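Spectinomycin 9-adenylyltransferase (Enterococcus faecalis, PDB 6SXJ) transfers the adenylyl group of ATP to the 9-hydroxyl of spectinomycin, releasing diphosphate and making its bacterial host resistant to that antibiotic. Local coordinates at residues Gln60-Leu65 / Gln104-Gly109; Ala209-Ser214 / Glu220-Ala225. All blocks are in the same frame, centred on the assembly; numbering follows the deposited sequence.

Contact 1: Gln60-Leu65 / Gln104-Gly109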
# COMPACT_ATOMS: atom_id res chain seq x y z
N GLN A 60 -17.42 6.07 15.91
CA GLN A 60 -18.38 6.67 14.99
C GLN A 60 -17.67 7.24 13.77
O GLN A 60 -18.04 6.93 12.63
CB GLN A 60 -19.17 7.77 15.70
CG GLN A 60 -20.28 7.28 16.60
CD GLN A 60 -21.10 8.41 17.19
OE1 GLN A 60 -20.73 9.58 17.08
NE2 GLN A 60 -22.23 8.07 17.81
N SER A 61 -16.64 8.06 13.99
CA SER A 61 -15.96 8.72 12.88
C SER A 61 -15.41 7.70 11.89
O SER A 61 -15.43 7.94 10.67
CB SER A 61 -14.83 9.61 13.41
OG SER A 61 -15.35 10.66 14.21
N LYS A 62 -14.91 6.57 12.38
CA LYS A 62 -14.38 5.55 11.48
C LYS A 62 -15.49 4.93 10.65
O LYS A 62 -15.32 4.69 9.45
CB LYS A 62 -13.65 4.47 12.28
CG LYS A 62 -12.49 5.00 13.12
CD LYS A 62 -11.96 3.92 14.07
CE LYS A 62 -10.78 4.42 14.89
NZ LYS A 62 -10.07 3.31 15.59
N GLU A 63 -16.65 4.66 11.26
CA GLU A 63 -17.77 4.13 10.50
C GLU A 63 -18.22 5.13 9.43
O GLU A 63 -18.53 4.74 8.30
CB GLU A 63 -18.93 3.79 11.44
CG GLU A 63 -20.06 3.01 10.80
CD GLU A 63 -21.17 2.69 11.79
OE1 GLU A 63 -20.85 2.30 12.93
OE2 GLU A 63 -22.36 2.84 11.42
N ILE A 64 -18.26 6.42 9.78
CA ILE A 64 -18.62 7.44 8.80
C ILE A 64 -17.66 7.39 7.62
O ILE A 64 -18.07 7.32 6.46
CB ILE A 64 -18.62 8.84 9.44
CG1 ILE A 64 -19.54 8.88 10.66
CG2 ILE A 64 -19.04 9.87 8.42
CD1 ILE A 64 -19.42 10.18 11.45
N LEU A 65 -16.35 7.43 7.91
CA LEU A 65 -15.35 7.38 6.85
C LEU A 65 -15.57 6.17 5.96
O LEU A 65 -15.56 6.27 4.73
CB LEU A 65 -13.95 7.35 7.45
CG LEU A 65 -13.49 8.60 8.20
CD1 LEU A 65 -12.03 8.46 8.59
CD2 LEU A 65 -13.70 9.86 7.34
N GLN A 104 -1.08 2.62 13.86
CA GLN A 104 -1.97 2.94 12.76
C GLN A 104 -3.37 3.10 13.32
O GLN A 104 -3.90 2.17 13.94
CB GLN A 104 -1.93 1.85 11.69
CG GLN A 104 -3.00 1.96 10.61
CD GLN A 104 -2.90 0.85 9.58
OE1 GLN A 104 -1.94 0.79 8.80
NE2 GLN A 104 -3.89 -0.03 9.56
N GLU A 105 -3.98 4.26 13.10
CA GLU A 105 -5.26 4.59 13.71
C GLU A 105 -6.46 4.08 12.94
O GLU A 105 -7.52 3.83 13.53
CB GLU A 105 -5.39 6.12 13.86
CG GLU A 105 -6.79 6.59 14.25
CD GLU A 105 -7.10 6.29 15.71
OE1 GLU A 105 -6.20 5.83 16.42
OE2 GLU A 105 -8.24 6.52 16.15
N PHE A 106 -6.34 3.93 11.62
CA PHE A 106 -7.48 3.61 10.79
C PHE A 106 -6.97 3.28 9.40
O PHE A 106 -5.97 3.84 8.95
CB PHE A 106 -8.48 4.77 10.73
CG PHE A 106 -9.60 4.56 9.75
CD1 PHE A 106 -10.73 3.86 10.12
CD2 PHE A 106 -9.53 5.09 8.46
CE1 PHE A 106 -11.77 3.67 9.22
CE2 PHE A 106 -10.56 4.90 7.56
CZ PHE A 106 -11.69 4.19 7.94
N ILE A 107 -7.67 2.37 8.73
CA ILE A 107 -7.34 2.01 7.36
C ILE A 107 -8.64 1.80 6.60
O ILE A 107 -9.48 0.99 7.02
CB ILE A 107 -6.47 0.75 7.28
CG1 ILE A 107 -6.33 0.27 5.83
CG2 ILE A 107 -7.05 -0.36 8.16
CD1 ILE A 107 -5.43 1.16 4.96
N TYR A 108 -8.81 2.53 5.50
CA TYR A 108 -9.77 2.16 4.47
C TYR A 108 -9.03 1.39 3.39
O TYR A 108 -7.99 1.84 2.89
CB TYR A 108 -10.48 3.36 3.82
CG TYR A 108 -11.55 2.85 2.87
CD1 TYR A 108 -12.86 2.69 3.29
CD2 TYR A 108 -11.23 2.47 1.57
CE1 TYR A 108 -13.83 2.19 2.43
CE2 TYR A 108 -12.19 1.97 0.72
CZ TYR A 108 -13.49 1.83 1.15
OH TYR A 108 -14.44 1.32 0.30
N GLY A 109 -9.56 0.22 3.03
CA GLY A 109 -8.98 -0.63 2.01
C GLY A 109 -10.01 -1.63 1.52
O GLY A 109 -10.78 -2.17 2.32
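Lys62 and Leu65, one helical turn apart on helix 59-69, both pack against the ring of Phe106. Leu65 CD1 lies 4.0 Å above one face, displaced from the ring centre, while Leu65 CB meets Phe106 CZ at 3.9 Å. The aliphatic chain of Lys62 runs past the ring in the reverse sense, and its CG comes within 3.7 Å of Phe106 CD1. With chi1 at 173°, CG of Phe106 lies trans to the main-chain nitrogen, and the ring reaches over to the helix; Ile66 and Ile89 add to the packing around it.

Against this tight apolar part, the polar end of the lysine is held loosely from strand 103-108. Lys62 NZ makes a weak hydrogen bond of 3.3 Å to Glu105 O and a long salt bridge of 3.7 Å to Glu105 OE2. Firmer partners lie elsewhere: Lys62 NZ bonds to Pro122 O, and Glu105 OE2 accepts from Leu57 N, just before the helix. All four touching residues are buried, so the looser side is polar rather than solvent-facing. Glu105 and Phe106 together pair with the single residue Ile89, a classic beta bulge in the mixed beta sheet of the nucleotidyltransferase domain, with helix 59-69 packed on it.

Contact 2: Ala209-Ser214 / Glu220-Ala225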
# COMPACT_ATOMS: atom_id res chain seq x y z
N ALA A 209 11.93 -5.95 -14.25
CA ALA A 209 13.30 -5.61 -13.90
C ALA A 209 13.99 -6.77 -13.19
O ALA A 209 15.17 -7.05 -13.45
CB ALA A 209 13.32 -4.36 -13.02
N VAL A 210 13.28 -7.47 -12.30
CA VAL A 210 13.89 -8.58 -11.57
C VAL A 210 13.92 -9.84 -12.43
O VAL A 210 14.88 -10.61 -12.38
CB VAL A 210 13.15 -8.83 -10.25
CG1 VAL A 210 13.86 -9.93 -9.45
CG2 VAL A 210 13.06 -7.55 -9.43
N ALA A 211 12.87 -10.07 -13.23
CA ALA A 211 12.85 -11.23 -14.11
C ALA A 211 14.07 -11.25 -15.03
O ALA A 211 14.62 -12.32 -15.33
CB ALA A 211 11.56 -11.25 -14.93
N GLU A 212 14.51 -10.07 -15.47
CA GLU A 212 15.67 -9.99 -16.35
C GLU A 212 16.91 -10.58 -15.68
O GLU A 212 17.71 -11.26 -16.33
CB GLU A 212 15.91 -8.52 -16.74
CG GLU A 212 17.35 -8.13 -17.05
CD GLU A 212 17.46 -6.68 -17.52
OE1 GLU A 212 16.43 -5.96 -17.51
OE2 GLU A 212 18.56 -6.25 -17.92
N SER A 213 17.07 -10.34 -14.38
CA SER A 213 18.23 -10.79 -13.64
C SER A 213 18.05 -12.18 -13.05
O SER A 213 18.81 -12.57 -12.15
CB SER A 213 18.56 -9.80 -12.53
OG SER A 213 17.37 -9.45 -11.83
N SER A 214 17.07 -12.95 -13.53
CA SER A 214 16.66 -14.19 -12.88
C SER A 214 16.75 -15.38 -13.84
O SER A 214 16.52 -15.24 -15.04
CB SER A 214 15.23 -14.06 -12.36
OG SER A 214 15.17 -13.19 -11.24
N GLU A 220 10.41 -16.74 -16.60
CA GLU A 220 9.16 -17.14 -17.24
C GLU A 220 7.97 -16.94 -16.30
O GLU A 220 6.97 -16.32 -16.67
CB GLU A 220 9.25 -18.60 -17.69
CG GLU A 220 9.88 -18.82 -19.06
CD GLU A 220 10.13 -20.30 -19.37
OE1 GLU A 220 11.18 -20.62 -19.96
OE2 GLU A 220 9.26 -21.14 -19.03
N ARG A 221 8.08 -17.44 -15.06
CA ARG A 221 6.95 -17.33 -14.13
C ARG A 221 6.74 -15.90 -13.66
O ARG A 221 5.60 -15.48 -13.45
CB ARG A 221 7.17 -18.27 -12.94
CG ARG A 221 6.86 -19.74 -13.24
CD ARG A 221 6.90 -20.62 -11.99
NE ARG A 221 8.26 -20.89 -11.53
CZ ARG A 221 8.95 -21.99 -11.84
NH1 ARG A 221 8.42 -22.93 -12.61
NH2 ARG A 221 10.18 -22.16 -11.37
N ILE A 222 7.82 -15.13 -13.50
CA ILE A 222 7.68 -13.75 -13.05
C ILE A 222 6.96 -12.92 -14.10
O ILE A 222 6.10 -12.08 -13.78
CB ILE A 222 9.07 -13.15 -12.72
CG1 ILE A 222 9.62 -13.79 -11.44
CG2 ILE A 222 8.97 -11.64 -12.59
CD1 ILE A 222 10.99 -13.27 -11.01
N LEU A 223 7.29 -13.12 -15.38
CA LEU A 223 6.62 -12.39 -16.45
C LEU A 223 5.17 -12.84 -16.61
O LEU A 223 4.32 -12.03 -16.99
CB LEU A 223 7.40 -12.56 -17.75
CG LEU A 223 8.71 -11.76 -17.78
CD1 LEU A 223 9.53 -12.13 -19.00
CD2 LEU A 223 8.43 -10.26 -17.74
N LEU A 224 4.87 -14.10 -16.31
CA LEU A 224 3.48 -14.54 -16.31
C LEU A 224 2.70 -13.92 -15.16
O LEU A 224 1.46 -13.91 -15.20
CB LEU A 224 3.41 -16.07 -16.26
CG LEU A 224 3.32 -16.69 -17.66
CD1 LEU A 224 4.72 -16.82 -18.28
CD2 LEU A 224 2.61 -18.03 -17.64
N ALA A 225 3.39 -13.40 -14.14
CA ALA A 225 2.71 -12.66 -13.08
C ALA A 225 2.40 -11.23 -13.52
O ALA A 225 1.35 -10.69 -13.18
CB ALA A 225 3.57 -12.66 -11.81
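Val210 O is gripped by two serine hydroxyls at the end of helix 203-212, beside the point where Ala211 and Ser214 meet Ile222. Ser213 OG and Ser214 OG each lie 2.8 Å from Val210 O and donate to it from opposite faces of the carbonyl plane. Neither is in that plane: Ser214 OG stands 46° out of it, and Ser213 OG is tilted by 28°. A weak bond from Ser213 N reaches the same oxygen, so the last turn is tied down by side chains as well as by backbone. Tyr247 OH is a further hydrogen-bond partner of Ser214 OG and links this helix end to helix 241-253.

Across the gap the contact is apolar. Ala211 CB points at helix 216-229 and meets Ile222 CG2 at 3.5 Å, a close approach that the small methyl side chain allows, with the two CA atoms 5.8 Å apart. The branches of Ile222 divide the work. CG2, anti to the backbone N, presses on the alanine methyl, whereas the extended CG1 arm (chi2 180°) carries CD1 past Ala211 CA toward the serine, ending 4.2 Å from Ser214 OG. Leu223 flanks the alanine at the margin, its CG 4.1 Å from Ala211 CB.

Ile222 also packs on Ile185 and Cys189 of helix 181-196 and on Thr244 and Leu248 of helix 241-253, and is thus enclosed by three helices. Val210 joins the same cluster through Cys189. The contact packs two consecutive helices, 203-212 and 216-229, joined by the short connection 213-215, in the helical C-terminal domain of an aminoglycoside adenylyltransferase.

The two contacts belong to different domains, on opposite sides of the chain's centre, with centres 37 Å apart and nearest atoms about 21 Å apart. They share no helix or strand. Both are largely buried, but contact 1 brings a helix and a sheet strand together over 38 intervening residues, whereas contact 2 joins consecutive helices through segments only five residues apart. Their chemistry differs accordingly. In contact 1 an aromatic ring and a long, weak Lys62-Glu105 pairing bridge the segments; in contact 2 aliphatic side chains, one of them the small Ala211, do so, while the serine bonds to Val210 O close 209-214 locally and Ser214 OG reaches on to helix 241-253. Contact 2 also reaches a partly exposed residue, Leu223.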